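Long-range contacts in pseudoaglycone deacetylase Dbv21 (Actinoplanes teichomyceticus, PDB 3DFI), which binds zinc as a PIG-L-type de-N-acetylase and probably removes an acetyl group from the pseudoaglycone of the glycopeptide antibiotic A40926: residues A[181-186]-A[258-263]; A[147-152]-A[175-180]; A[10-15]-A[38-43]; A[163-168]-A[195-200]. All coordinates share one frame; numbering follows the deposited sequence.

Interaction 1: residues A[181-186]-A[258-263]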
loop_
_atom_site.group_PDB
_atom_site.type_symbol
_atom_site.label_atom_id
_atom_site.label_comp_id
_atom_site.label_asym_id
_atom_site.label_seq_id
_atom_site.Cartn_x
_atom_site.Cartn_y
_atom_site.Cartn_z
ATOM N N LEU A 181 -3.505 10.366 -0.577
ATOM C CA LEU A 181 -2.762 9.486 -1.433
ATOM C C LEU A 181 -1.338 9.518 -0.925
ATOM O O LEU A 181 -0.765 10.598 -0.732
ATOM C CB LEU A 181 -2.853 9.956 -2.891
ATOM C CG LEU A 181 -4.263 9.961 -3.525
ATOM C CD1 LEU A 181 -4.209 10.312 -4.982
ATOM C CD2 LEU A 181 -4.983 8.613 -3.329
ATOM N N TRP A 182 -0.766 8.330 -0.708
ATOM C CA TRP A 182 0.608 8.219 -0.226
ATOM C C TRP A 182 1.675 8.110 -1.324
ATOM O O TRP A 182 1.388 7.717 -2.447
ATOM C CB TRP A 182 0.751 7.071 0.774
ATOM C CG TRP A 182 0.685 5.635 0.198
ATOM C CD1 TRP A 182 1.518 5.069 -0.748
ATOM C CD2 TRP A 182 -0.247 4.596 0.577
ATOM N NE1 TRP A 182 1.155 3.743 -0.970
ATOM C CE2 TRP A 182 0.083 3.432 -0.174
ATOM C CE3 TRP A 182 -1.334 4.540 1.476
ATOM C CZ2 TRP A 182 -0.643 2.223 -0.055
ATOM C CZ3 TRP A 182 -2.032 3.337 1.612
ATOM C CH2 TRP A 182 -1.697 2.201 0.832
ATOM N N GLN A 183 2.910 8.445 -0.964
ATOM C CA GLN A 183 4.057 8.333 -1.854
ATOM C C GLN A 183 4.528 6.878 -1.794
ATOM O O GLN A 183 5.024 6.439 -0.732
ATOM C CB GLN A 183 5.159 9.253 -1.331
ATOM C CG GLN A 183 6.394 9.441 -2.222
ATOM C CD GLN A 183 7.472 10.252 -1.534
ATOM O OE1 GLN A 183 7.880 9.863 -0.421
ATOM N NE2 GLN A 183 7.920 11.275 -2.103
ATOM N N ASP A 184 4.389 6.153 -2.912
ATOM C CA ASP A 184 4.700 4.706 -2.987
ATOM C C ASP A 184 6.168 4.484 -2.665
ATOM O O ASP A 184 6.999 5.154 -3.238
ATOM C CB ASP A 184 4.410 4.170 -4.403
ATOM C CG ASP A 184 2.966 4.493 -4.883
ATOM O OD1 ASP A 184 2.594 5.703 -4.997
ATOM O OD2 ASP A 184 2.221 3.523 -5.143
ATOM N N LEU A 185 6.485 3.525 -1.785
ATOM C CA LEU A 185 7.888 3.263 -1.434
ATOM C C LEU A 185 8.220 1.789 -1.682
ATOM O O LEU A 185 7.362 0.957 -1.551
ATOM C CB LEU A 185 8.176 3.671 0.019
ATOM C CG LEU A 185 8.209 5.181 0.310
ATOM C CD1 LEU A 185 8.239 5.485 1.820
ATOM C CD2 LEU A 185 9.378 5.858 -0.440
ATOM N N PRO A 186 9.481 1.472 -2.018
ATOM C CA PRO A 186 10.632 2.370 -2.125
ATOM C C PRO A 186 10.697 3.119 -3.451
ATOM O O PRO A 186 11.600 3.929 -3.665
ATOM C CB PRO A 186 11.825 1.407 -2.037
ATOM C CG PRO A 186 11.320 0.124 -2.642
ATOM C CD PRO A 186 9.841 0.065 -2.299
ATOM N N ASN A 258 9.653 10.219 8.613
ATOM C CA ASN A 258 8.467 10.795 8.031
ATOM C C ASN A 258 8.098 10.134 6.701
ATOM O O ASN A 258 8.941 9.530 6.012
ATOM C CB ASN A 258 8.634 12.321 7.874
ATOM C CG ASN A 258 9.773 12.693 6.955
ATOM O OD1 ASN A 258 10.902 12.927 7.402
ATOM N ND2 ASN A 258 9.499 12.729 5.665
ATOM N N GLU A 259 6.822 10.257 6.366
ATOM C CA GLU A 259 6.223 9.726 5.156
ATOM C C GLU A 259 5.333 10.842 4.529
ATOM O O GLU A 259 4.721 11.653 5.247
ATOM C CB GLU A 259 5.414 8.467 5.505
ATOM C CG GLU A 259 6.271 7.332 6.165
ATOM C CD GLU A 259 5.454 6.186 6.760
ATOM O OE1 GLU A 259 4.321 6.424 7.266
ATOM O OE2 GLU A 259 5.945 5.031 6.725
ATOM N N THR A 260 5.288 10.891 3.198
ATOM C CA THR A 260 4.570 11.940 2.455
ATOM C C THR A 260 3.225 11.445 1.943
ATOM O O THR A 260 3.118 10.334 1.393
ATOM C CB THR A 260 5.401 12.404 1.242
ATOM O OG1 THR A 260 6.658 12.892 1.696
ATOM C CG2 THR A 260 4.704 13.492 0.455
ATOM N N THR A 261 2.202 12.275 2.110
ATOM C CA THR A 261 0.895 12.025 1.487
ATOM C C THR A 261 0.374 13.319 0.893
ATOM O O THR A 261 0.865 14.387 1.258
ATOM C CB THR A 261 -0.154 11.467 2.477
ATOM O OG1 THR A 261 -0.485 12.458 3.458
ATOM C CG2 THR A 261 0.329 10.187 3.161
ATOM N N TRP A 262 -0.627 13.221 -0.003
ATOM C CA TRP A 262 -1.269 14.402 -0.583
ATOM C C TRP A 262 -2.789 14.312 -0.470
ATOM O O TRP A 262 -3.360 13.217 -0.640
ATOM C CB TRP A 262 -0.969 14.557 -2.079
ATOM C CG TRP A 262 0.429 14.707 -2.526
ATOM C CD1 TRP A 262 1.056 15.868 -2.903
ATOM C CD2 TRP A 262 1.392 13.648 -2.716
ATOM N NE1 TRP A 262 2.337 15.593 -3.297
ATOM C CE2 TRP A 262 2.566 14.242 -3.204
ATOM C CE3 TRP A 262 1.356 12.257 -2.537
ATOM C CZ2 TRP A 262 3.722 13.500 -3.489
ATOM C CZ3 TRP A 262 2.494 11.517 -2.822
ATOM C CH2 TRP A 262 3.671 12.145 -3.289
ATOM N N PRO A 263 -3.457 15.463 -0.236
ATOM C CA PRO A 263 -4.908 15.465 -0.396
ATOM C C PRO A 263 -5.241 15.627 -1.883
ATOM O O PRO A 263 -4.361 15.945 -2.683
ATOM C CB PRO A 263 -5.351 16.711 0.387
ATOM C CG PRO A 263 -4.206 17.651 0.282
ATOM C CD PRO A 263 -2.944 16.806 0.132
HETATM O O HOH W 1 7.113 8.914 2.053
#

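Interaction 2: residues A[147-152]-A[175-180]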
loop_
_atom_site.group_PDB
_atom_site.type_symbol
_atom_site.label_atom_id
_atom_site.label_comp_id
_atom_site.label_asym_id
_atom_site.label_seq_id
_atom_site.Cartn_x
_atom_site.Cartn_y
_atom_site.Cartn_z
ATOM N N THR A 147 -12.884 6.975 9.360
ATOM C CA THR A 147 -12.890 8.455 9.378
ATOM C C THR A 147 -11.818 9.012 8.432
ATOM O O THR A 147 -11.764 10.197 8.166
ATOM C CB THR A 147 -12.660 8.986 10.816
ATOM O OG1 THR A 147 -11.430 8.455 11.330
ATOM C CG2 THR A 147 -13.797 8.537 11.731
ATOM N N LEU A 148 -10.951 8.125 7.947
ATOM C CA LEU A 148 -9.942 8.455 6.933
ATOM C C LEU A 148 -9.636 7.222 6.088
ATOM O O LEU A 148 -9.479 6.113 6.617
ATOM C CB LEU A 148 -8.652 8.956 7.593
ATOM C CG LEU A 148 -7.402 9.247 6.738
ATOM C CD1 LEU A 148 -7.608 10.490 5.925
ATOM C CD2 LEU A 148 -6.178 9.412 7.667
ATOM N N VAL A 149 -9.589 7.430 4.779
ATOM C CA VAL A 149 -9.135 6.415 3.825
ATOM C C VAL A 149 -7.795 6.815 3.196
ATOM O O VAL A 149 -7.630 7.957 2.810
ATOM C CB VAL A 149 -10.190 6.209 2.696
ATOM C CG1 VAL A 149 -9.614 5.390 1.532
ATOM C CG2 VAL A 149 -11.472 5.519 3.255
ATOM N N LEU A 150 -6.863 5.861 3.090
ATOM C CA LEU A 150 -5.596 6.064 2.405
ATOM C C LEU A 150 -5.432 5.072 1.268
ATOM O O LEU A 150 -5.808 3.908 1.394
ATOM C CB LEU A 150 -4.394 5.893 3.377
ATOM C CG LEU A 150 -4.479 6.742 4.658
ATOM C CD1 LEU A 150 -3.412 6.307 5.654
ATOM C CD2 LEU A 150 -4.335 8.201 4.325
ATOM N N THR A 151 -4.827 5.521 0.172
ATOM C CA THR A 151 -4.320 4.592 -0.825
ATOM C C THR A 151 -3.101 5.208 -1.519
ATOM O O THR A 151 -2.683 6.303 -1.178
ATOM C CB THR A 151 -5.393 4.115 -1.826
ATOM O OG1 THR A 151 -4.888 2.985 -2.553
ATOM C CG2 THR A 151 -5.801 5.239 -2.820
ATOM N N CYS A 152 -2.521 4.487 -2.470
ATOM C CA CYS A 152 -1.280 4.916 -3.111
ATOM C C CYS A 152 -1.523 6.018 -4.119
ATOM O O CYS A 152 -2.561 6.064 -4.749
ATOM C CB CYS A 152 -0.630 3.715 -3.812
ATOM S SG CYS A 152 -1.706 2.960 -5.116
ATOM N N ARG A 175 -18.920 7.541 -0.764
ATOM C CA ARG A 175 -19.244 7.395 0.655
ATOM C C ARG A 175 -18.902 8.603 1.541
ATOM O O ARG A 175 -19.092 8.555 2.754
ATOM C CB ARG A 175 -18.697 6.067 1.188
ATOM C CG ARG A 175 -19.605 4.902 0.718
ATOM C CD ARG A 175 -19.550 3.675 1.586
ATOM N NE ARG A 175 -20.601 3.626 2.587
ATOM C CZ ARG A 175 -21.737 2.955 2.433
ATOM N NH1 ARG A 175 -22.629 2.945 3.409
ATOM N NH2 ARG A 175 -21.980 2.290 1.305
ATOM N N GLY A 176 -18.432 9.685 0.917
ATOM C CA GLY A 176 -18.056 10.919 1.622
ATOM C C GLY A 176 -17.030 10.739 2.740
ATOM O O GLY A 176 -17.168 11.328 3.825
ATOM N N ILE A 177 -15.993 9.936 2.483
ATOM C CA ILE A 177 -14.924 9.770 3.445
ATOM C C ILE A 177 -13.691 10.555 2.977
ATOM O O ILE A 177 -13.279 10.421 1.815
ATOM C CB ILE A 177 -14.485 8.264 3.606
ATOM C CG1 ILE A 177 -15.676 7.287 3.731
ATOM C CG2 ILE A 177 -13.396 8.124 4.698
ATOM C CD1 ILE A 177 -16.713 7.577 4.845
ATOM N N PRO A 178 -13.097 11.373 3.876
ATOM C CA PRO A 178 -11.826 12.022 3.559
ATOM C C PRO A 178 -10.714 11.042 3.136
ATOM O O PRO A 178 -10.622 9.935 3.659
ATOM C CB PRO A 178 -11.471 12.757 4.857
ATOM C CG PRO A 178 -12.825 13.026 5.524
ATOM C CD PRO A 178 -13.612 11.768 5.206
ATOM N N LEU A 179 -9.885 11.467 2.186
ATOM C CA LEU A 179 -8.911 10.592 1.528
ATOM C C LEU A 179 -7.570 11.315 1.329
ATOM O O LEU A 179 -7.554 12.520 1.094
ATOM C CB LEU A 179 -9.477 10.115 0.174
ATOM C CG LEU A 179 -8.542 9.351 -0.783
ATOM C CD1 LEU A 179 -9.294 8.397 -1.650
ATOM C CD2 LEU A 179 -7.762 10.345 -1.653
ATOM N N ARG A 180 -6.474 10.558 1.455
ATOM C CA ARG A 180 -5.099 10.983 1.142
ATOM C C ARG A 180 -4.390 9.911 0.286
ATOM O O ARG A 180 -4.662 8.706 0.381
ATOM C CB ARG A 180 -4.307 11.245 2.428
ATOM C CG ARG A 180 -4.912 12.393 3.275
ATOM C CD ARG A 180 -3.978 12.824 4.399
ATOM N NE ARG A 180 -2.833 13.589 3.896
ATOM C CZ ARG A 180 -2.764 14.919 3.851
ATOM N NH1 ARG A 180 -1.678 15.505 3.367
ATOM N NH2 ARG A 180 -3.768 15.672 4.294
#

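Interaction 3: residues A[10-15]-A[38-43]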
loop_
_atom_site.group_PDB
_atom_site.type_symbol
_atom_site.label_atom_id
_atom_site.label_comp_id
_atom_site.label_asym_id
_atom_site.label_seq_id
_atom_site.Cartn_x
_atom_site.Cartn_y
_atom_site.Cartn_z
ATOM N N ILE A 10 -8.814 4.379 10.592
ATOM C CA ILE A 10 -8.155 4.443 9.291
ATOM C C ILE A 10 -8.361 3.160 8.468
ATOM O O ILE A 10 -8.116 2.049 8.951
ATOM C CB ILE A 10 -6.624 4.717 9.421
ATOM C CG1 ILE A 10 -6.368 6.065 10.131
ATOM C CG2 ILE A 10 -5.957 4.724 8.036
ATOM C CD1 ILE A 10 -4.919 6.245 10.585
ATOM N N LEU A 11 -8.809 3.333 7.222
ATOM C CA LEU A 11 -8.825 2.243 6.260
ATOM C C LEU A 11 -7.792 2.518 5.171
ATOM O O LEU A 11 -7.947 3.446 4.384
ATOM C CB LEU A 11 -10.204 2.079 5.644
ATOM C CG LEU A 11 -10.405 0.954 4.619
ATOM C CD1 LEU A 11 -10.098 -0.479 5.177
ATOM C CD2 LEU A 11 -11.836 1.056 4.053
ATOM N N ALA A 12 -6.721 1.729 5.155
ATOM C CA ALA A 12 -5.727 1.849 4.093
ATOM C C ALA A 12 -6.005 0.791 3.027
ATOM O O ALA A 12 -6.250 -0.375 3.360
ATOM C CB ALA A 12 -4.320 1.702 4.658
ATOM N N ILE A 13 -6.018 1.213 1.765
ATOM C CA ILE A 13 -6.251 0.301 0.635
ATOM C C ILE A 13 -4.924 0.048 -0.076
ATOM O O ILE A 13 -4.425 0.921 -0.806
ATOM C CB ILE A 13 -7.316 0.855 -0.386
ATOM C CG1 ILE A 13 -8.564 1.441 0.310
ATOM C CG2 ILE A 13 -7.717 -0.228 -1.420
ATOM C CD1 ILE A 13 -9.459 0.388 0.996
ATOM N N SER A 14 -4.347 -1.135 0.151
ATOM C CA SER A 14 -3.035 -1.486 -0.429
ATOM C C SER A 14 -3.274 -2.261 -1.736
ATOM O O SER A 14 -4.105 -3.178 -1.752
ATOM C CB SER A 14 -2.228 -2.343 0.547
ATOM O OG SER A 14 -0.944 -2.622 0.033
ATOM N N PRO A 15 -2.588 -1.880 -2.842
ATOM C CA PRO A 15 -2.732 -2.690 -4.057
ATOM C C PRO A 15 -2.298 -4.152 -3.862
ATOM O O PRO A 15 -3.093 -5.060 -4.110
ATOM C CB PRO A 15 -1.866 -1.949 -5.072
ATOM C CG PRO A 15 -1.849 -0.530 -4.554
ATOM C CD PRO A 15 -1.750 -0.685 -3.079
ATOM N N VAL A 38 -6.628 0.948 12.989
ATOM C CA VAL A 38 -6.141 0.803 11.630
ATOM C C VAL A 38 -6.550 -0.557 11.043
ATOM O O VAL A 38 -6.430 -1.595 11.699
ATOM C CB VAL A 38 -4.590 0.959 11.575
ATOM C CG1 VAL A 38 -4.072 0.808 10.157
ATOM C CG2 VAL A 38 -4.138 2.310 12.183
ATOM N N THR A 39 -7.057 -0.520 9.811
ATOM C CA THR A 39 -7.290 -1.712 9.022
ATOM C C THR A 39 -6.648 -1.530 7.649
ATOM O O THR A 39 -6.840 -0.519 6.991
ATOM C CB THR A 39 -8.799 -1.983 8.834
ATOM O OG1 THR A 39 -9.405 -2.149 10.121
ATOM C CG2 THR A 39 -9.028 -3.258 7.978
ATOM N N VAL A 40 -5.887 -2.526 7.217
ATOM C CA VAL A 40 -5.338 -2.490 5.885
ATOM C C VAL A 40 -6.037 -3.558 5.062
ATOM O O VAL A 40 -5.975 -4.737 5.400
ATOM C CB VAL A 40 -3.797 -2.702 5.913
ATOM C CG1 VAL A 40 -3.236 -2.835 4.509
ATOM C CG2 VAL A 40 -3.117 -1.549 6.685
ATOM N N PHE A 41 -6.689 -3.123 3.985
ATOM C CA PHE A 41 -7.379 -4.004 3.028
ATOM C C PHE A 41 -6.498 -4.058 1.779
ATOM O O PHE A 41 -6.160 -3.024 1.235
ATOM C CB PHE A 41 -8.775 -3.424 2.681
ATOM C CG PHE A 41 -9.495 -4.140 1.533
ATOM C CD1 PHE A 41 -9.684 -3.514 0.301
ATOM C CD2 PHE A 41 -10.013 -5.420 1.699
ATOM C CE1 PHE A 41 -10.384 -4.177 -0.753
ATOM C CE2 PHE A 41 -10.687 -6.077 0.659
ATOM C CZ PHE A 41 -10.865 -5.472 -0.554
ATOM N N THR A 42 -6.118 -5.263 1.354
ATOM C CA THR A 42 -5.306 -5.437 0.143
ATOM C C THR A 42 -6.170 -5.979 -1.003
ATOM O O THR A 42 -6.849 -6.997 -0.858
ATOM C CB THR A 42 -4.082 -6.368 0.436
ATOM O OG1 THR A 42 -3.281 -5.780 1.484
ATOM C CG2 THR A 42 -3.216 -6.616 -0.834
ATOM N N VAL A 43 -6.135 -5.289 -2.136
ATOM C CA VAL A 43 -7.009 -5.568 -3.262
ATOM C C VAL A 43 -6.566 -6.873 -3.917
ATOM O O VAL A 43 -7.364 -7.801 -4.060
ATOM C CB VAL A 43 -6.984 -4.402 -4.279
ATOM C CG1 VAL A 43 -7.798 -4.756 -5.530
ATOM C CG2 VAL A 43 -7.529 -3.101 -3.625
HETATM O O HOH W 2 -10.227 0.826 10.565
#

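Interaction 4: residues A[163-168]-A[195-200]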
loop_
_atom_site.group_PDB
_atom_site.type_symbol
_atom_site.label_atom_id
_atom_site.label_comp_id
_atom_site.label_asym_id
_atom_site.label_seq_id
_atom_site.Cartn_x
_atom_site.Cartn_y
_atom_site.Cartn_z
ATOM N N ALA A 163 -5.090 1.100 -10.882
ATOM C CA ALA A 163 -6.459 0.592 -10.733
ATOM C C ALA A 163 -6.953 0.764 -9.288
ATOM O O ALA A 163 -8.074 1.240 -9.079
ATOM C CB ALA A 163 -6.554 -0.861 -11.164
ATOM N N THR A 164 -6.118 0.390 -8.307
ATOM C CA THR A 164 -6.488 0.503 -6.883
ATOM C C THR A 164 -6.813 1.969 -6.482
ATOM O O THR A 164 -7.859 2.263 -5.866
ATOM C CB THR A 164 -5.382 -0.068 -6.019
ATOM O OG1 THR A 164 -5.245 -1.462 -6.334
ATOM C CG2 THR A 164 -5.687 0.119 -4.502
ATOM N N ARG A 165 -5.914 2.867 -6.855
ATOM C CA ARG A 165 -6.081 4.301 -6.609
ATOM C C ARG A 165 -7.389 4.835 -7.203
ATOM O O ARG A 165 -8.192 5.474 -6.495
ATOM C CB ARG A 165 -4.877 5.086 -7.179
ATOM C CG ARG A 165 -4.989 6.602 -6.998
ATOM C CD ARG A 165 -3.999 7.327 -7.884
ATOM N NE ARG A 165 -4.386 7.168 -9.288
ATOM C CZ ARG A 165 -3.667 7.593 -10.316
ATOM N NH1 ARG A 165 -2.518 8.194 -10.101
ATOM N NH2 ARG A 165 -4.096 7.397 -11.558
ATOM N N ASP A 166 -7.595 4.574 -8.498
ATOM C CA ASP A 166 -8.746 5.102 -9.222
ATOM C C ASP A 166 -10.068 4.603 -8.615
ATOM O O ASP A 166 -11.030 5.377 -8.440
ATOM C CB ASP A 166 -8.639 4.769 -10.719
ATOM C CG ASP A 166 -7.538 5.597 -11.439
ATOM O OD1 ASP A 166 -6.777 6.347 -10.771
ATOM O OD2 ASP A 166 -7.448 5.516 -12.686
ATOM N N ALA A 167 -10.091 3.310 -8.282
ATOM C CA ALA A 167 -11.260 2.701 -7.648
ATOM C C ALA A 167 -11.514 3.289 -6.255
ATOM O O ALA A 167 -12.663 3.530 -5.901
ATOM C CB ALA A 167 -11.094 1.162 -7.562
ATOM N N THR A 168 -10.431 3.536 -5.498
ATOM C CA THR A 168 -10.526 4.097 -4.153
ATOM C C THR A 168 -11.046 5.541 -4.195
ATOM O O THR A 168 -11.900 5.926 -3.385
ATOM C CB THR A 168 -9.185 4.027 -3.369
ATOM O OG1 THR A 168 -8.668 2.688 -3.360
ATOM C CG2 THR A 168 -9.393 4.518 -1.915
ATOM N N ALA A 195 2.428 11.642 -10.835
ATOM C CA ALA A 195 1.446 10.589 -11.093
ATOM C C ALA A 195 0.352 11.107 -12.050
ATOM O O ALA A 195 0.071 12.319 -12.062
ATOM C CB ALA A 195 0.848 10.125 -9.784
ATOM N N GLU A 196 -0.259 10.219 -12.852
ATOM C CA GLU A 196 -1.305 10.666 -13.807
ATOM C C GLU A 196 -2.722 10.358 -13.312
ATOM O O GLU A 196 -3.270 9.262 -13.521
ATOM C CB GLU A 196 -1.072 10.151 -15.236
ATOM C CG GLU A 196 -2.247 10.427 -16.192
ATOM C CD GLU A 196 -1.843 10.502 -17.657
ATOM O OE1 GLU A 196 -2.386 11.379 -18.369
ATOM O OE2 GLU A 196 -0.987 9.695 -18.101
ATOM N N LEU A 197 -3.295 11.363 -12.662
ATOM C CA LEU A 197 -4.620 11.288 -12.045
ATOM C C LEU A 197 -5.759 11.242 -13.056
ATOM O O LEU A 197 -5.588 11.705 -14.187
ATOM C CB LEU A 197 -4.807 12.477 -11.107
ATOM C CG LEU A 197 -3.978 12.431 -9.826
ATOM C CD1 LEU A 197 -4.186 13.686 -9.021
ATOM C CD2 LEU A 197 -4.338 11.202 -9.006
ATOM N N PRO A 198 -6.923 10.666 -12.658
ATOM C CA PRO A 198 -8.119 10.867 -13.482
ATOM C C PRO A 198 -8.357 12.371 -13.809
ATOM O O PRO A 198 -7.933 13.261 -13.066
ATOM C CB PRO A 198 -9.258 10.323 -12.604
ATOM C CG PRO A 198 -8.607 9.327 -11.691
ATOM C CD PRO A 198 -7.184 9.815 -11.480
ATOM N N ASP A 199 -9.028 12.616 -14.926
ATOM C CA ASP A 199 -9.391 13.960 -15.375
ATOM C C ASP A 199 -10.177 14.718 -14.299
ATOM O O ASP A 199 -10.919 14.100 -13.535
ATOM C CB ASP A 199 -10.236 13.847 -16.649
ATOM C CG ASP A 199 -9.386 13.630 -17.902
ATOM O OD1 ASP A 199 -8.146 13.815 -17.840
ATOM O OD2 ASP A 199 -9.962 13.302 -18.968
ATOM N N GLY A 200 -10.011 16.041 -14.234
ATOM C CA GLY A 200 -10.687 16.842 -13.208
ATOM C C GLY A 200 -10.090 16.789 -11.800
ATOM O O GLY A 200 -10.586 17.455 -10.883
#

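Interaction 1: residues A[181-186]-A[258-263]
Leu181 and Trp262 form an antiparallel hydrogen-bonded pair, and here the contact is tightest. Leu181 N donates to Trp262 O at 2.9 Å, and Trp262 N returns a bond to Leu181 O at 2.7 Å. The indole of Trp262 turns its edge to segment 181-186, CG anti to its own carbonyl carbon (chi1 -60°), which brings CE3 to 3.2 Å from Leu181 O. Further along the ring, CH2 rests 3.8 Å from Gln183 CB. A broad, flat tryptophan suits this place, since one side chain reaches along Leu181, Trp182 and Gln183, past the end of the neighbouring strand. On the other face, Thr261 CG2 touches Trp182 CB at 3.9 Å.

Beyond the last backbone bond, Gln183 N to Thr260 O at 3.0 Å, the loop leaves strand 258-266 and the link becomes looser. A water gives a hydrogen to Gln183 OE1 (2.8 Å) and accepts one from Thr260 N (2.9 Å). A long amide suits this partly exposed fringe; His247 also hydrogen-bonds OE1.

Strand 179-182 thus joins the sheet's parallel strands, through 148-152, to 258-266, which runs antiparallel to it, and through that strand to 201-210, while helix 19-33 packs against the indole of Trp182.

Interaction 2: residues A[147-152]-A[175-180]
Val149 N donates to Pro178 O at 2.9 Å, almost straight (173° at the hydrogen), and this bond opens the parallel pairing of the two strands in a beta-alpha-beta unit: strand 148-152, helix 159-174, strand 179-182. The longer bonds Arg180 N to Val149 O and Thr151 N to Arg180 O, both 3.2 Å, continue it with the alternation expected of parallel strands. Pro178 lacks an amide hydrogen, yet its carbonyl is all that this position has to supply.

The side chains sort by face. Towards helix 159-174 lie Val149 and Leu179; the beta-branched valine suits an extended backbone and packs on Thr168 of that helix. Just ahead of the second strand, Ile177 adds its CG2 to the same layer, and it also touches Ile141 of helix 126-144. Gly176 ends the crossover helix in a Schellman motif, with a positive phi of 55° that favours glycine, and so turns the chain back towards the sheet.

On the opposite face, Leu150 and Arg180 run side by side in the same direction. The aliphatic base of the arginine provides apolar surface, while its bent chain carries NE to Thr261 OG1 on the next strand. There Leu150 CD2 sits 3.6 Å from Arg180 CB, and on the helix-facing side Val149 CG2 meets Ile177 CG2 at 3.5 Å, the two side chains crossing at about a right angle.

Interaction 3: residues A[10-15]-A[38-43]
Strands 9-14 and 37-42 of the first beta-alpha-beta unit, joined through helix 19-33, pair in parallel from Ile10-Val38 to Ser14-Thr42 in the parallel part of the Rossmann-like sheet of this PIG-L family protein. Five backbone bonds alternate between them, from Thr39 N to Ile10 O (2.9 Å) at one end to Val43 N to Ser14 O (3.0 Å) at the other. The axes of 10-14 and 38-42 come within 4.7 Å and are turned 24° from parallel, the usual twist of a sheet.

Ile10, Ala12, Val38 and Val40 form the face beneath helix 19-33. Ala12 CB reaches Val40 CG2 at 4.0 Å; the small methyl lets the indole of Trp182 pack close against the strand, while the valines present branched surface to Leu28 of the helix. Leu11, Ile13, Thr39 and Phe41 make the other face, towards helices 126-144 and 159-174. Leu11 lies alongside Phe41, and Ile13 CD1 approaches ring atom CD1 of Phe41 obliquely at 4.0 Å. A water bridges Ile10 O and Thr39 OG1, giving its hydrogen to the carbonyl, so Ile10 O has a second partner beside Thr39 N.

At the carboxyl ends the contact leads into the zinc site. Ser14 turns OG anti to its backbone N (chi1 -177°), where it hydrogen-bonds His16 O and Ala20 N. It thereby ties the strand end to zinc ligand His16 and to helix 19-33, whose first residue is zinc ligand Asp19. A short hydroxyl suits the place, since it can both donate to a carbonyl and accept from an amide. Across the strands, Ser14 CB lies 3.7 Å from Thr42 OG1, and Ile13 CG2 meets Val43 CG2 at 3.6 Å.

Interaction 4: residues A[163-168]-A[195-200]
Arg165 NH2 donates to Glu196 O at 2.8 Å, the one hydrogen bond between residues 163-168 of helix 159-174 and residues 195-200 of the loop before strand 201-210. The bond is bent (143° at the hydrogen), and the nitrogen stands above the carbonyl plane. Leu197 CD2 lies over one face of the guanidinium, 3.7 Å from NH1 and displaced towards the rim, with the two side chains crossing at about a right angle. At the edge, the methyl of Ala195 sits in the guanidinium plane. Pro198 closes the contact, its CD 3.6 Å from Asp166 OD1.

The next shell fixes the arginine. It leaves the helix with CG anti to the backbone N (chi1 178°) and bends at chi3, which turns the guanidinium back beside its neighbour. There Asp166 OD1 takes both NE (2.9 Å) and NH2 (3.0 Å) close to the guanidinium plane, a side-on salt bridge with both nitrogens on one oxygen. NH1 donates to Val153 O, just past strand 148-152, so each of the three nitrogens has a partner. Arginine suits this place, since its long chain ends in a flat group with donors pointing several ways.

The chemistry implies a polar anchor in which a buried arginine is tied to a loop near the surface: the carboxylate would offset the positive charge and hold the group's rotation, so that NH2 can present a hydrogen to a loop backbone lacking regular structure, while Leu197 packs on one face of the group and Pro198 on the carboxylate.

Overall arrangement
Interactions 1, 2 and 3 occupy one sheet, in which neighbouring strands 9-14 and 148-152 join interaction 3 to interaction 2 through Ile13 N and Leu150 O, 2.7 Å apart. Interactions 1 and 2 share strand 179-182, and Trp182 N lies 2.8 Å from Thr151 O. Interaction 4 lies outside the sheet, its helix 159-174 packed on it: Thr168 CG2 is 3.6 Å from Val149 CG1. The zinc ion, held by His16, Asp19 and His161, sits at the carboxyl ends of the parallel strands. Pro15 of interaction 3 is about 5 Å from it and Trp182 of interaction 1 about 8 Å (side chain to ion), whereas Arg165 of interaction 4 is about 11 Å away.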